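Local coordinates for protein VP5 (Halorubrum pleomorphic virus 2, PDB 6QGI) that serves as an envelope protein of a pleomorphic archaeal virus and probably drives fusion of the viral membrane with that of its host cell, at residues F113-W117 with Y193-S197; I153-N159 with T181-G187; K207-P211 with V221-A225. Residue numbers count along the deposited sequence, not the author numbering.

Contact 1 (F113-W117 with Y193-S197); sequences FLKTW and YDPMS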
loop_
_atom_site.group_PDB
_atom_site.type_symbol
_atom_site.label_atom_id
_atom_site.label_comp_id
_atom_site.label_asym_id
_atom_site.label_seq_id
_atom_site.Cartn_x
_atom_site.Cartn_y
_atom_site.Cartn_z
ATOM N N PHE A 113 2.891 0.464 12.448
ATOM C CA PHE A 113 3.666 1.456 11.713
ATOM C C PHE A 113 5.149 1.414 12.115
ATOM O O PHE A 113 6.020 1.512 11.253
ATOM C CB PHE A 113 3.065 2.851 11.956
ATOM C CG PHE A 113 3.816 4.017 11.357
ATOM C CD1 PHE A 113 3.637 4.369 10.029
ATOM C CD2 PHE A 113 4.650 4.805 12.140
ATOM C CE1 PHE A 113 4.328 5.450 9.479
ATOM C CE2 PHE A 113 5.337 5.886 11.589
ATOM C CZ PHE A 113 5.165 6.206 10.265
ATOM N N LEU A 114 5.431 1.271 13.417
ATOM C CA LEU A 114 6.804 1.257 13.923
ATOM C C LEU A 114 7.473 -0.103 13.737
ATOM O O LEU A 114 8.688 -0.134 13.550
ATOM C CB LEU A 114 6.877 1.706 15.390
ATOM C CG LEU A 114 6.446 3.159 15.637
ATOM C CD1 LEU A 114 6.296 3.459 17.108
ATOM C CD2 LEU A 114 7.344 4.144 14.906
ATOM N N LYS A 115 6.696 -1.208 13.725
ATOM C CA LYS A 115 7.224 -2.555 13.484
ATOM C C LYS A 115 7.694 -2.682 12.029
ATOM O O LYS A 115 8.696 -3.347 11.759
ATOM C CB LYS A 115 6.177 -3.625 13.806
ATOM C CG LYS A 115 6.113 -4.050 15.256
ATOM C CD LYS A 115 5.002 -5.063 15.491
ATOM C CE LYS A 115 4.613 -5.139 16.948
ATOM N NZ LYS A 115 5.696 -5.724 17.786
ATOM N N THR A 116 6.968 -2.021 11.102
ATOM C CA THR A 116 7.271 -1.969 9.668
ATOM C C THR A 116 8.619 -1.270 9.468
ATOM O O THR A 116 9.415 -1.739 8.653
ATOM C CB THR A 116 6.134 -1.267 8.905
ATOM O OG1 THR A 116 4.897 -1.901 9.218
ATOM C CG2 THR A 116 6.336 -1.264 7.388
ATOM N N TRP A 117 8.879 -0.178 10.234
ATOM C CA TRP A 117 10.134 0.580 10.218
ATOM C C TRP A 117 11.243 -0.252 10.873
ATOM O O TRP A 117 12.356 -0.291 10.350
ATOM C CB TRP A 117 9.982 1.953 10.925
ATOM C CG TRP A 117 11.262 2.746 11.029
ATOM C CD1 TRP A 117 12.136 2.753 12.076
ATOM C CD2 TRP A 117 11.801 3.656 10.054
ATOM N NE1 TRP A 117 13.187 3.603 11.812
ATOM C CE2 TRP A 117 13.011 4.165 10.577
ATOM C CE3 TRP A 117 11.385 4.081 8.783
ATOM C CZ2 TRP A 117 13.804 5.083 9.875
ATOM C CZ3 TRP A 117 12.173 4.994 8.092
ATOM C CH2 TRP A 117 13.362 5.491 8.641
ATOM N N TYR A 193 17.958 8.537 12.581
ATOM C CA TYR A 193 16.677 8.695 11.893
ATOM C C TYR A 193 15.688 7.640 12.311
ATOM O O TYR A 193 16.012 6.452 12.334
ATOM C CB TYR A 193 16.832 8.638 10.360
ATOM C CG TYR A 193 17.863 9.569 9.756
ATOM C CD1 TYR A 193 18.030 10.867 10.228
ATOM C CD2 TYR A 193 18.614 9.171 8.651
ATOM C CE1 TYR A 193 18.958 11.729 9.654
ATOM C CE2 TYR A 193 19.520 10.039 8.051
ATOM C CZ TYR A 193 19.690 11.313 8.554
ATOM O OH TYR A 193 20.615 12.140 7.980
ATOM N N ASP A 194 14.459 8.077 12.585
ATOM C CA ASP A 194 13.332 7.227 12.953
ATOM C C ASP A 194 12.045 7.941 12.470
ATOM O O ASP A 194 12.125 9.129 12.144
ATOM C CB ASP A 194 13.336 6.923 14.479
ATOM C CG ASP A 194 13.276 8.121 15.404
ATOM O OD1 ASP A 194 13.239 9.239 14.914
ATOM O OD2 ASP A 194 13.243 7.924 16.615
ATOM N N PRO A 195 10.867 7.281 12.384
ATOM C CA PRO A 195 9.670 7.984 11.886
ATOM C C PRO A 195 9.208 9.184 12.739
ATOM O O PRO A 195 8.476 10.031 12.224
ATOM C CB PRO A 195 8.597 6.894 11.876
ATOM C CG PRO A 195 9.329 5.620 11.878
ATOM C CD PRO A 195 10.567 5.866 12.663
ATOM N N MET A 196 9.648 9.244 14.000
ATOM C CA MET A 196 9.241 10.339 14.924
ATOM C C MET A 196 10.126 11.582 14.752
ATOM O O MET A 196 9.564 12.695 14.706
ATOM C CB MET A 196 9.303 9.873 16.382
ATOM C CG MET A 196 8.458 8.644 16.660
ATOM S SD MET A 196 9.268 7.110 16.139
ATOM C CE MET A 196 10.207 6.717 17.614
ATOM N N SER A 197 11.449 11.405 14.678
ATOM C CA SER A 197 12.369 12.538 14.565
ATOM C C SER A 197 12.529 13.024 13.122
ATOM O O SER A 197 12.722 14.221 12.905
ATOM C CB SER A 197 13.735 12.183 15.143
ATOM O OG SER A 197 14.517 11.374 14.276
#

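Contact 2 (I153-N159 with T181-G187); sequences IEDLLAN and TVEVDRG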
loop_
_atom_site.group_PDB
_atom_site.type_symbol
_atom_site.label_atom_id
_atom_site.label_comp_id
_atom_site.label_asym_id
_atom_site.label_seq_id
_atom_site.Cartn_x
_atom_site.Cartn_y
_atom_site.Cartn_z
ATOM N N ILE A 153 30.035 10.334 3.688
ATOM C CA ILE A 153 29.709 10.189 5.112
ATOM C C ILE A 153 30.742 9.242 5.748
ATOM O O ILE A 153 31.312 8.404 5.038
ATOM C CB ILE A 153 28.239 9.718 5.333
ATOM C CG1 ILE A 153 27.959 8.329 4.698
ATOM C CG2 ILE A 153 27.245 10.784 4.842
ATOM C CD1 ILE A 153 26.840 7.552 5.315
ATOM N N GLU A 154 31.016 9.393 7.058
ATOM C CA GLU A 154 32.014 8.561 7.747
ATOM C C GLU A 154 31.585 7.087 7.794
ATOM O O GLU A 154 32.424 6.208 7.579
ATOM C CB GLU A 154 32.320 9.081 9.156
ATOM C CG GLU A 154 33.150 10.354 9.166
ATOM C CD GLU A 154 34.268 10.409 10.192
ATOM O OE1 GLU A 154 34.173 9.715 11.231
ATOM O OE2 GLU A 154 35.242 11.162 9.957
ATOM N N ASP A 155 30.285 6.830 8.046
ATOM C CA ASP A 155 29.679 5.497 8.083
ATOM C C ASP A 155 28.151 5.574 8.064
ATOM O O ASP A 155 27.560 6.579 8.471
ATOM C CB ASP A 155 30.143 4.685 9.314
ATOM C CG ASP A 155 30.315 3.186 9.088
ATOM O OD1 ASP A 155 30.069 2.718 7.952
ATOM O OD2 ASP A 155 30.711 2.486 10.043
ATOM N N LEU A 156 27.527 4.504 7.553
ATOM C CA LEU A 156 26.084 4.299 7.498
ATOM C C LEU A 156 25.802 3.081 8.363
ATOM O O LEU A 156 26.290 1.990 8.060
ATOM C CB LEU A 156 25.595 4.125 6.041
ATOM C CG LEU A 156 24.160 3.621 5.808
ATOM C CD1 LEU A 156 23.119 4.650 6.230
ATOM C CD2 LEU A 156 23.957 3.242 4.364
ATOM N N LEU A 157 25.096 3.286 9.487
ATOM C CA LEU A 157 24.803 2.227 10.451
ATOM C C LEU A 157 23.302 2.091 10.728
ATOM O O LEU A 157 22.532 3.022 10.500
ATOM C CB LEU A 157 25.571 2.474 11.764
ATOM C CG LEU A 157 27.110 2.495 11.668
ATOM C CD1 LEU A 157 27.730 3.050 12.922
ATOM C CD2 LEU A 157 27.680 1.118 11.345
ATOM N N ALA A 158 22.891 0.907 11.184
ATOM C CA ALA A 158 21.508 0.598 11.519
ATOM C C ALA A 158 21.456 -0.024 12.903
ATOM O O ALA A 158 22.138 -1.016 13.168
ATOM C CB ALA A 158 20.901 -0.329 10.481
ATOM N N ASN A 159 20.699 0.610 13.806
ATOM C CA ASN A 159 20.554 0.167 15.190
ATOM C C ASN A 159 19.147 -0.408 15.379
ATOM O O ASN A 159 18.202 0.369 15.516
ATOM C CB ASN A 159 20.834 1.325 16.141
ATOM C CG ASN A 159 22.086 2.072 15.791
ATOM O OD1 ASN A 159 23.201 1.635 16.081
ATOM N ND2 ASN A 159 21.924 3.215 15.156
ATOM N N THR A 181 16.846 2.768 14.528
ATOM C CA THR A 181 17.335 4.025 13.962
ATOM C C THR A 181 18.339 3.813 12.844
ATOM O O THR A 181 19.155 2.889 12.896
ATOM C CB THR A 181 17.961 4.952 15.021
ATOM O OG1 THR A 181 19.129 4.348 15.582
ATOM C CG2 THR A 181 16.983 5.380 16.092
ATOM N N VAL A 182 18.280 4.702 11.845
ATOM C CA VAL A 182 19.221 4.774 10.734
ATOM C C VAL A 182 20.254 5.819 11.174
ATOM O O VAL A 182 19.910 6.982 11.377
ATOM C CB VAL A 182 18.541 5.093 9.374
ATOM C CG1 VAL A 182 19.561 5.110 8.242
ATOM C CG2 VAL A 182 17.425 4.098 9.071
ATOM N N GLU A 183 21.492 5.373 11.408
ATOM C CA GLU A 183 22.601 6.182 11.914
ATOM C C GLU A 183 23.543 6.654 10.810
ATOM O O GLU A 183 23.946 5.862 9.958
ATOM C CB GLU A 183 23.388 5.353 12.944
ATOM C CG GLU A 183 24.478 6.085 13.708
ATOM C CD GLU A 183 25.188 5.259 14.767
ATOM O OE1 GLU A 183 26.328 5.628 15.128
ATOM O OE2 GLU A 183 24.608 4.256 15.246
ATOM N N VAL A 184 23.917 7.945 10.862
ATOM C CA VAL A 184 24.892 8.581 9.973
ATOM C C VAL A 184 26.051 9.006 10.859
ATOM O O VAL A 184 25.896 9.949 11.636
ATOM C CB VAL A 184 24.319 9.769 9.146
ATOM C CG1 VAL A 184 25.387 10.372 8.230
ATOM C CG2 VAL A 184 23.100 9.352 8.339
ATOM N N ASP A 185 27.186 8.282 10.789
ATOM C CA ASP A 185 28.378 8.582 11.587
ATOM C C ASP A 185 29.052 9.852 11.067
ATOM O O ASP A 185 29.313 9.970 9.866
ATOM C CB ASP A 185 29.360 7.399 11.576
ATOM C CG ASP A 185 30.483 7.486 12.593
ATOM O OD1 ASP A 185 31.471 8.205 12.331
ATOM O OD2 ASP A 185 30.389 6.811 13.640
ATOM N N ARG A 186 29.277 10.822 11.970
ATOM C CA ARG A 186 29.933 12.104 11.672
ATOM C C ARG A 186 31.134 12.284 12.627
ATOM O O ARG A 186 31.541 13.409 12.937
ATOM C CB ARG A 186 28.924 13.271 11.792
ATOM C CG ARG A 186 27.713 13.153 10.866
ATOM C CD ARG A 186 26.914 14.438 10.776
ATOM N NE ARG A 186 27.346 15.283 9.658
ATOM C CZ ARG A 186 27.949 16.462 9.789
ATOM N NH1 ARG A 186 28.196 16.964 10.992
ATOM N NH2 ARG A 186 28.301 17.155 8.712
ATOM N N GLY A 187 31.685 11.151 13.067
ATOM C CA GLY A 187 32.780 11.076 14.026
ATOM C C GLY A 187 32.224 10.891 15.422
ATOM O O GLY A 187 31.538 9.898 15.687
#

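Contact 3 (K207-P211 with V221-A225); sequences KNGGP and VYLNA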
loop_
_atom_site.group_PDB
_atom_site.type_symbol
_atom_site.label_atom_id
_atom_site.label_comp_id
_atom_site.label_asym_id
_atom_site.label_seq_id
_atom_site.Cartn_x
_atom_site.Cartn_y
_atom_site.Cartn_z
ATOM N N LYS A 207 22.175 12.408 1.482
ATOM C CA LYS A 207 21.817 13.198 0.302
ATOM C C LYS A 207 20.328 13.132 -0.044
ATOM O O LYS A 207 19.744 14.157 -0.393
ATOM C CB LYS A 207 22.640 12.754 -0.921
ATOM C CG LYS A 207 22.685 13.796 -2.030
ATOM C CD LYS A 207 23.071 13.193 -3.356
ATOM C CE LYS A 207 22.798 14.159 -4.477
ATOM N NZ LYS A 207 23.066 13.547 -5.801
ATOM N N ASN A 208 19.721 11.947 0.070
ATOM C CA ASN A 208 18.330 11.740 -0.293
ATOM C C ASN A 208 17.486 11.266 0.886
ATOM O O ASN A 208 16.450 10.638 0.682
ATOM C CB ASN A 208 18.255 10.746 -1.447
ATOM C CG ASN A 208 19.130 11.093 -2.618
ATOM O OD1 ASN A 208 19.248 12.254 -3.018
ATOM N ND2 ASN A 208 19.768 10.093 -3.190
ATOM N N GLY A 209 17.919 11.603 2.099
ATOM C CA GLY A 209 17.221 11.309 3.343
ATOM C C GLY A 209 17.500 9.946 3.924
ATOM O O GLY A 209 17.980 9.829 5.056
ATOM N N GLY A 210 17.143 8.928 3.157
ATOM C CA GLY A 210 17.352 7.531 3.501
ATOM C C GLY A 210 18.482 6.952 2.681
ATOM O O GLY A 210 18.942 7.603 1.731
ATOM N N PRO A 211 18.978 5.740 3.029
ATOM C CA PRO A 211 20.085 5.155 2.248
ATOM C C PRO A 211 19.745 4.993 0.770
ATOM O O PRO A 211 18.609 4.679 0.415
ATOM C CB PRO A 211 20.318 3.788 2.898
ATOM C CG PRO A 211 19.643 3.842 4.215
ATOM C CD PRO A 211 18.552 4.847 4.127
ATOM N N VAL A 221 16.126 5.030 -3.322
ATOM C CA VAL A 221 16.080 5.552 -1.959
ATOM C C VAL A 221 14.945 4.838 -1.240
ATOM O O VAL A 221 13.866 4.643 -1.805
ATOM C CB VAL A 221 15.939 7.096 -1.888
ATOM C CG1 VAL A 221 16.143 7.606 -0.465
ATOM C CG2 VAL A 221 16.921 7.768 -2.824
ATOM N N TYR A 222 15.211 4.421 -0.007
ATOM C CA TYR A 222 14.259 3.741 0.867
ATOM C C TYR A 222 14.676 4.060 2.298
ATOM O O TYR A 222 15.761 4.610 2.488
ATOM C CB TYR A 222 14.204 2.228 0.550
ATOM C CG TYR A 222 15.109 1.327 1.361
ATOM C CD1 TYR A 222 16.494 1.435 1.279
ATOM C CD2 TYR A 222 14.582 0.294 2.134
ATOM C CE1 TYR A 222 17.331 0.586 2.001
ATOM C CE2 TYR A 222 15.408 -0.579 2.834
ATOM C CZ TYR A 222 16.783 -0.421 2.776
ATOM O OH TYR A 222 17.597 -1.258 3.498
ATOM N N LEU A 223 13.824 3.761 3.292
ATOM C CA LEU A 223 14.078 4.073 4.705
ATOM C C LEU A 223 14.330 5.590 4.885
ATOM O O LEU A 223 15.172 5.997 5.695
ATOM C CB LEU A 223 15.248 3.237 5.278
ATOM C CG LEU A 223 14.984 1.755 5.459
ATOM C CD1 LEU A 223 16.225 1.031 5.909
ATOM C CD2 LEU A 223 13.922 1.533 6.461
ATOM N N ASN A 224 13.606 6.411 4.093
ATOM C CA ASN A 224 13.692 7.867 4.114
ATOM C C ASN A 224 12.749 8.383 5.189
ATOM O O ASN A 224 11.536 8.394 4.981
ATOM C CB ASN A 224 13.365 8.447 2.721
ATOM C CG ASN A 224 13.544 9.950 2.557
ATOM O OD1 ASN A 224 13.973 10.677 3.459
ATOM N ND2 ASN A 224 13.215 10.451 1.376
ATOM N N ALA A 225 13.306 8.796 6.347
ATOM C CA ALA A 225 12.551 9.303 7.507
ATOM C C ALA A 225 11.658 10.518 7.162
ATOM O O ALA A 225 10.648 10.734 7.835
ATOM C CB ALA A 225 13.503 9.655 8.634
HETATM O O HOH W 1 16.194 8.238 6.802
#

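Contact 1 (F113-W117 with Y193-S197)
A single proline, P195, fills the hollow between three side chains of segment 113-117 of helix 91-133, and their rotamers show how the hollow is made. F113 and W117 lie one helical turn apart and both adopt chi1 t, which sends their rings out from the same side of the helix toward 193-197. P195 slots in with CB 3.4 Å from F113 CE2, while its CD sits almost exactly above the five-membered ring of W117, 3.4 Å from the centroid and 3° off the normal. This is a CH-pi contact, suited to proline because the CD hydrogens, next to the ring nitrogen, are slightly polarised. The indole lies with its edge near the backbone of Y193, and its NE1 is hydrogen-bonded to G180 O. L114, in the mt rotamer, leans its CD2 to 3.9 Å from P195 CG and 3.7 Å from M196 SD; chi1 m and chi2 p bring the sulphur of M196 back to the leucine. D194 instead points away. Its OD1 (chi1 p) accepts from S197 N (2.8 Å), an Asx motif that fixes the turn carrying P195, and also from S197 OG (2.6 Å), while OD2 is bonded to T167. No hydrogen bond crosses between the segments: the contact depends on shape and on aromatic and apolar packing, while the polar ends that are bonded find partners within their own segment or elsewhere.

Contact 2 (I153-N159 with T181-G187)
T181 begins the part of strand 176-186 that pairs antiparallel with strand 155-159. Its N and O bond to N159 O and N159 N, each at 2.9 Å, and its OG1, also bonded to D165 O, accepts from N159 ND2 (3.0 Å). V182 turns to the other face, in a non-hydrogen-bonded pair with A158; there V182 packs on W117 and the small A158 fits against helix 91-133. E183 returns to the face of T181. Its N reaches L157 O at 2.7 Å and its O receives L157 N at 2.9 Å, while its extended side chain brings OE2 to 2.9 Å from N159 ND2, so one amide serves both threonine and glutamate. V184, opposite L156, brings CG1 to 3.9 Å from I153 CG2. D185 donates from N to D155 O (2.9 Å) and accepts a weak bond from E154 N to its O (3.3 Å). R186 points its CA-to-CB bond away, and its NH1 forms a salt bridge with E189. G187 follows through an Asx turn, its N 3.0 Å from D185 OD1, at backbone angles that would jam a CB against the preceding carbonyl. Thus V182 and V184 look to the interior, whereas the other side, though it includes L157, is mostly polar. Two acidic groups lie close, E154 OE1 3.3 Å from D185 OD1, presumably unfavourable unless screened, while D155 pairs with K139; backbone bonds join that end.

Contact 3 (K207-P211 with V221-A225)
P211, V221 and N208 lose the most surface where these two irregular segments meet. P211 lies along the backbone of the other segment, with CD 3.2 Å from Y222 O and 3.9 Å from L223 CB. Having no amide hydrogen, its nitrogen cannot bond to that carbonyl, and the ring packs there instead. Its own carbonyl, P211 O, accepts a weak hydrogen bond from Y222 N (3.4 Å), with a CA-H...O contact from V221 CA to P211 O (3.6 Å) beside it. V221 spreads its two methyls over N208 and G210, which come before P211: CG1 is 3.3 Å from N208 O and 3.6 Å from G210 O, and CG2 is 3.5 Å from N208 CB, so the apolar part of the asparagine lies against the valine. Between N208 and P211 come two glycines. G209 has positive phi, and a CB there would strike N224 OD1; one on G210 would run into the backbone of Y222, L223 and N224, whose CA is 3.7 Å from G210 CA. A water completes the join, donating to G209 O (3.0 Å) and L223 O (2.7 Å) and accepting from A225 N (3.0 Å). The contact closes the short excursion through strands 212-215 and 218-221 just before helix 225-253, which N224 caps at its N-terminus through a weak bond to S226 N. L223 and Y222 lean on helix 91-133, where both touch L124, and Y222 also reaches helix 37-60, while P211 rests on F143 and L206.

In the fold
Helix 91-133 is the common support: it supplies one segment of contact 1, and residues of contacts 2 and 3 pack on it. Contacts 1 and 3 are buried and irregular on at least one side, whereas contact 2, farthest from the chain's centre, is regular strand pairing with an exposed end. Their chemistry follows: aromatic and apolar packing in contact 1, backbone bonds, one apolar face and one mainly polar face in contact 2, close backbone packing and a water in contact 3. Contact 2 is nested within the loop closed by contact 1, and Y193 N probably hydrogen-bonds V182 O (2.8 Å). L156 and V182 meet P211, while W117 meets L223, so the three form one continuous packed region.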